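Local coordinates for protein DegT/DnrJ/EryC1/StrS aminotransferase (Brucella abortus 2308, PDB 4QGR) that binds pyridoxal 5'-phosphate and probably works as a transaminase of the DegT/DnrJ/EryC1/StrS family, transferring amino groups, at residues 273-282 with 370-378. Sequence-based numbering, arbitrary orientation.
Sequences RYNEALKDVV and IIGVIRGFH
I371 meets Y274, A277 and L278 where the C-terminal turns of two helices run nearly parallel, their axes 10.5 Å apart at closest and crossing at -26°. I371 enters as a knob into the hole formed by R273, Y274, A277 and L278, its CD1 lying 3.6 Å from A277 CB. Y274 reaches over to I370, whose CG2 lies at the ring edge, 3.8 Å from Y274 CE1; the Y274 hydroxyl is hydrogen-bonded to P357 O. Next, L278 and I374 cross at about a right angle, L278 CD2 3.7 Å from I374 CG2. R375, its chain bent at CG-CD (chi3 69°), forms a two-pronged, end-on salt bridge with D280: NH1 to OD1 2.8 Å, NH2 to OD2 3.1 Å. Both oxygens use syn lone pairs, and the carboxylate and guanidinium planes are 16° apart, nearly coplanar. NH1 also makes a weak hydrogen bond to A277 O in the last turns of helix 247-278. Just after helix 364-377, V281 O lies over one face of the H378 ring, toward its rim, and F377 CD2 over the centre of the other; H378 NE2 is hydrogen-bonded to S302 OG. The contact packs helix 247-278 beside helix 364-377, away from the cofactor site, consistent with the smaller C-terminal domain of a fold-type I PLP enzyme; strand 353-356 meets Y274 and I374 through L356, and helix 305-314 packs on I374 through L312.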
loop_
_atom_site.group_PDB
_atom_site.type_symbol
_atom_site.label_atom_id
_atom_site.label_comp_id
_atom_site.label_asym_id
_atom_site.label_seq_id
_atom_site.Cartn_x
_atom_site.Cartn_y
_atom_site.Cartn_z
ATOM N N ARG A 273 -24.702 3.083 27.951
ATOM C CA ARG A 273 -25.622 2.063 28.447
ATOM C C ARG A 273 -24.855 0.828 28.958
ATOM O O ARG A 273 -25.205 0.286 30.022
ATOM C CB ARG A 273 -26.671 1.703 27.394
ATOM C CG ARG A 273 -27.850 0.915 27.943
ATOM C CD ARG A 273 -28.998 0.986 26.950
ATOM N NE ARG A 273 -30.186 0.320 27.477
ATOM C CZ ARG A 273 -30.541 -0.942 27.250
ATOM N NH1 ARG A 273 -29.832 -1.737 26.457
ATOM N NH2 ARG A 273 -31.662 -1.409 27.800
ATOM N N TYR A 274 -23.825 0.376 28.250
ATOM C CA TYR A 274 -22.995 -0.696 28.808
ATOM C C TYR A 274 -22.354 -0.262 30.126
ATOM O O TYR A 274 -22.314 -1.032 31.096
ATOM C CB TYR A 274 -21.842 -1.043 27.877
ATOM C CG TYR A 274 -22.022 -2.068 26.773
ATOM C CD1 TYR A 274 -22.615 -3.330 26.996
ATOM C CD2 TYR A 274 -21.473 -1.813 25.510
ATOM C CE1 TYR A 274 -22.692 -4.270 25.983
ATOM C CE2 TYR A 274 -21.529 -2.736 24.492
ATOM C CZ TYR A 274 -22.131 -3.983 24.736
ATOM O OH TYR A 274 -22.150 -4.908 23.732
ATOM N N ASN A 275 -21.784 0.944 30.146
ATOM C CA ASN A 275 -21.003 1.368 31.322
ATOM C C ASN A 275 -21.889 1.386 32.575
ATOM O O ASN A 275 -21.498 0.823 33.595
ATOM C CB ASN A 275 -20.336 2.736 31.121
ATOM C CG ASN A 275 -19.112 2.670 30.191
ATOM O OD1 ASN A 275 -18.621 1.588 29.831
ATOM N ND2 ASN A 275 -18.593 3.830 29.842
ATOM N N GLU A 276 -23.084 1.970 32.459
ATOM C CA GLU A 276 -23.994 2.079 33.605
ATOM C C GLU A 276 -24.495 0.710 34.058
ATOM O O GLU A 276 -24.667 0.477 35.239
ATOM C CB GLU A 276 -25.160 3.038 33.299
ATOM C CG GLU A 276 -24.678 4.485 33.179
ATOM C CD GLU A 276 -23.932 4.979 34.434
ATOM O OE1 GLU A 276 -24.427 4.751 35.573
ATOM O OE2 GLU A 276 -22.836 5.585 34.298
ATOM N N ALA A 277 -24.666 -0.228 33.127
ATOM C CA ALA A 277 -25.243 -1.521 33.480
ATOM C C ALA A 277 -24.193 -2.489 34.006
ATOM O O ALA A 277 -24.534 -3.434 34.730
ATOM C CB ALA A 277 -25.957 -2.118 32.276
ATOM N N LEU A 278 -22.926 -2.278 33.638
ATOM C CA LEU A 278 -21.869 -3.265 33.923
ATOM C C LEU A 278 -20.855 -2.865 34.983
ATOM O O LEU A 278 -20.065 -3.697 35.424
ATOM C CB LEU A 278 -21.119 -3.607 32.616
ATOM C CG LEU A 278 -21.949 -4.397 31.593
ATOM C CD1 LEU A 278 -21.212 -4.472 30.269
ATOM C CD2 LEU A 278 -22.283 -5.787 32.110
ATOM N N LYS A 279 -20.853 -1.597 35.379
ATOM C CA LYS A 279 -19.797 -1.065 36.211
ATOM C C LYS A 279 -19.609 -1.766 37.563
ATOM O O LYS A 279 -18.508 -1.722 38.124
ATOM C CB LYS A 279 -20.006 0.437 36.452
ATOM C CG LYS A 279 -21.243 0.788 37.222
ATOM C CD LYS A 279 -21.416 2.300 37.231
ATOM C CE LYS A 279 -22.762 2.677 37.833
ATOM N NZ LYS A 279 -22.928 4.160 37.806
ATOM N N ASP A 280 -20.649 -2.403 38.068
ATOM C CA ASP A 280 -20.543 -3.113 39.340
ATOM C C ASP A 280 -20.055 -4.556 39.265
ATOM O O ASP A 280 -19.805 -5.160 40.310
ATOM C CB ASP A 280 -21.888 -3.081 40.074
ATOM C CG ASP A 280 -22.998 -3.765 39.313
ATOM O OD1 ASP A 280 -23.101 -3.670 38.049
ATOM O OD2 ASP A 280 -23.811 -4.412 39.970
ATOM N N VAL A 281 -19.960 -5.137 38.067
ATOM C CA VAL A 281 -19.484 -6.510 37.915
ATOM C C VAL A 281 -18.174 -6.625 37.108
ATOM O O VAL A 281 -17.477 -7.623 37.225
ATOM C CB VAL A 281 -20.541 -7.434 37.270
ATOM C CG1 VAL A 281 -21.702 -7.680 38.216
ATOM C CG2 VAL A 281 -21.041 -6.886 35.933
ATOM N N VAL A 282 -17.861 -5.635 36.267
ATOM C CA VAL A 282 -16.604 -5.620 35.544
ATOM C C VAL A 282 -16.065 -4.190 35.503
ATOM O O VAL A 282 -16.769 -3.255 35.836
ATOM C CB VAL A 282 -16.729 -6.143 34.085
ATOM C CG1 VAL A 282 -17.051 -7.633 34.067
ATOM C CG2 VAL A 282 -17.732 -5.348 33.271
ATOM N N ILE A 370 -26.544 -9.231 26.109
ATOM C CA ILE A 370 -25.120 -9.222 26.425
ATOM C C ILE A 370 -24.947 -8.845 27.890
ATOM O O ILE A 370 -24.258 -9.522 28.633
ATOM C CB ILE A 370 -24.342 -8.256 25.496
ATOM C CG1 ILE A 370 -24.372 -8.734 24.033
ATOM C CG2 ILE A 370 -22.906 -8.113 25.946
ATOM C CD1 ILE A 370 -24.091 -7.661 23.018
ATOM N N ILE A 371 -25.583 -7.759 28.308
ATOM C CA ILE A 371 -25.522 -7.343 29.714
ATOM C C ILE A 371 -25.937 -8.493 30.634
ATOM O O ILE A 371 -25.312 -8.734 31.654
ATOM C CB ILE A 371 -26.367 -6.064 29.961
ATOM C CG1 ILE A 371 -25.616 -4.862 29.426
ATOM C CG2 ILE A 371 -26.690 -5.853 31.436
ATOM C CD1 ILE A 371 -26.504 -3.683 29.098
ATOM N N GLY A 372 -26.990 -9.186 30.266
ATOM C CA GLY A 372 -27.540 -10.240 31.106
ATOM C C GLY A 372 -26.547 -11.376 31.299
ATOM O O GLY A 372 -26.429 -11.938 32.370
ATOM N N VAL A 373 -25.843 -11.734 30.242
ATOM C CA VAL A 373 -24.951 -12.870 30.326
ATOM C C VAL A 373 -23.765 -12.509 31.195
ATOM O O VAL A 373 -23.320 -13.329 32.021
ATOM C CB VAL A 373 -24.502 -13.342 28.919
ATOM C CG1 VAL A 373 -23.430 -14.418 29.026
ATOM C CG2 VAL A 373 -25.683 -13.861 28.130
ATOM N N ILE A 374 -23.261 -11.276 31.040
ATOM C CA ILE A 374 -22.109 -10.838 31.803
ATOM C C ILE A 374 -22.462 -10.762 33.308
ATOM O O ILE A 374 -21.716 -11.267 34.154
ATOM C CB ILE A 374 -21.561 -9.487 31.282
ATOM C CG1 ILE A 374 -21.058 -9.652 29.843
ATOM C CG2 ILE A 374 -20.435 -8.962 32.183
ATOM C CD1 ILE A 374 -20.673 -8.371 29.148
ATOM N N ARG A 375 -23.599 -10.159 33.627
ATOM C CA ARG A 375 -24.045 -10.032 35.012
ATOM C C ARG A 375 -24.270 -11.433 35.628
ATOM O O ARG A 375 -23.861 -11.716 36.769
ATOM C CB ARG A 375 -25.329 -9.196 35.085
ATOM C CG ARG A 375 -25.138 -7.729 34.686
ATOM C CD ARG A 375 -26.385 -6.908 34.959
ATOM N NE ARG A 375 -26.549 -6.814 36.406
ATOM C CZ ARG A 375 -25.859 -5.981 37.180
ATOM N NH1 ARG A 375 -24.984 -5.123 36.658
ATOM N NH2 ARG A 375 -26.030 -6.003 38.480
ATOM N N GLY A 376 -24.880 -12.319 34.838
ATOM C CA GLY A 376 -25.162 -13.676 35.281
ATOM C C GLY A 376 -23.889 -14.444 35.562
ATOM O O GLY A 376 -23.802 -15.156 36.553
ATOM N N PHE A 377 -22.895 -14.316 34.677
ATOM C CA PHE A 377 -21.588 -14.927 34.881
ATOM C C PHE A 377 -20.992 -14.524 36.215
ATOM O O PHE A 377 -20.379 -15.348 36.890
ATOM C CB PHE A 377 -20.598 -14.523 33.765
ATOM C CG PHE A 377 -19.242 -15.185 33.889
ATOM C CD1 PHE A 377 -19.065 -16.520 33.526
ATOM C CD2 PHE A 377 -18.154 -14.485 34.395
ATOM C CE1 PHE A 377 -17.829 -17.122 33.656
ATOM C CE2 PHE A 377 -16.903 -15.087 34.511
ATOM C CZ PHE A 377 -16.750 -16.411 34.149
ATOM N N HIS A 378 -21.165 -13.249 36.592
ATOM C CA HIS A 378 -20.599 -12.726 37.807
ATOM C C HIS A 378 -21.550 -12.838 39.015
ATOM O O HIS A 378 -21.392 -12.147 40.005
ATOM C CB HIS A 378 -20.114 -11.292 37.563
ATOM C CG HIS A 378 -18.865 -11.234 36.753
ATOM N ND1 HIS A 378 -17.690 -11.810 37.180
ATOM C CD2 HIS A 378 -18.603 -10.694 35.540
ATOM C CE1 HIS A 378 -16.757 -11.631 36.265
ATOM N NE2 HIS A 378 -17.282 -10.945 35.265
#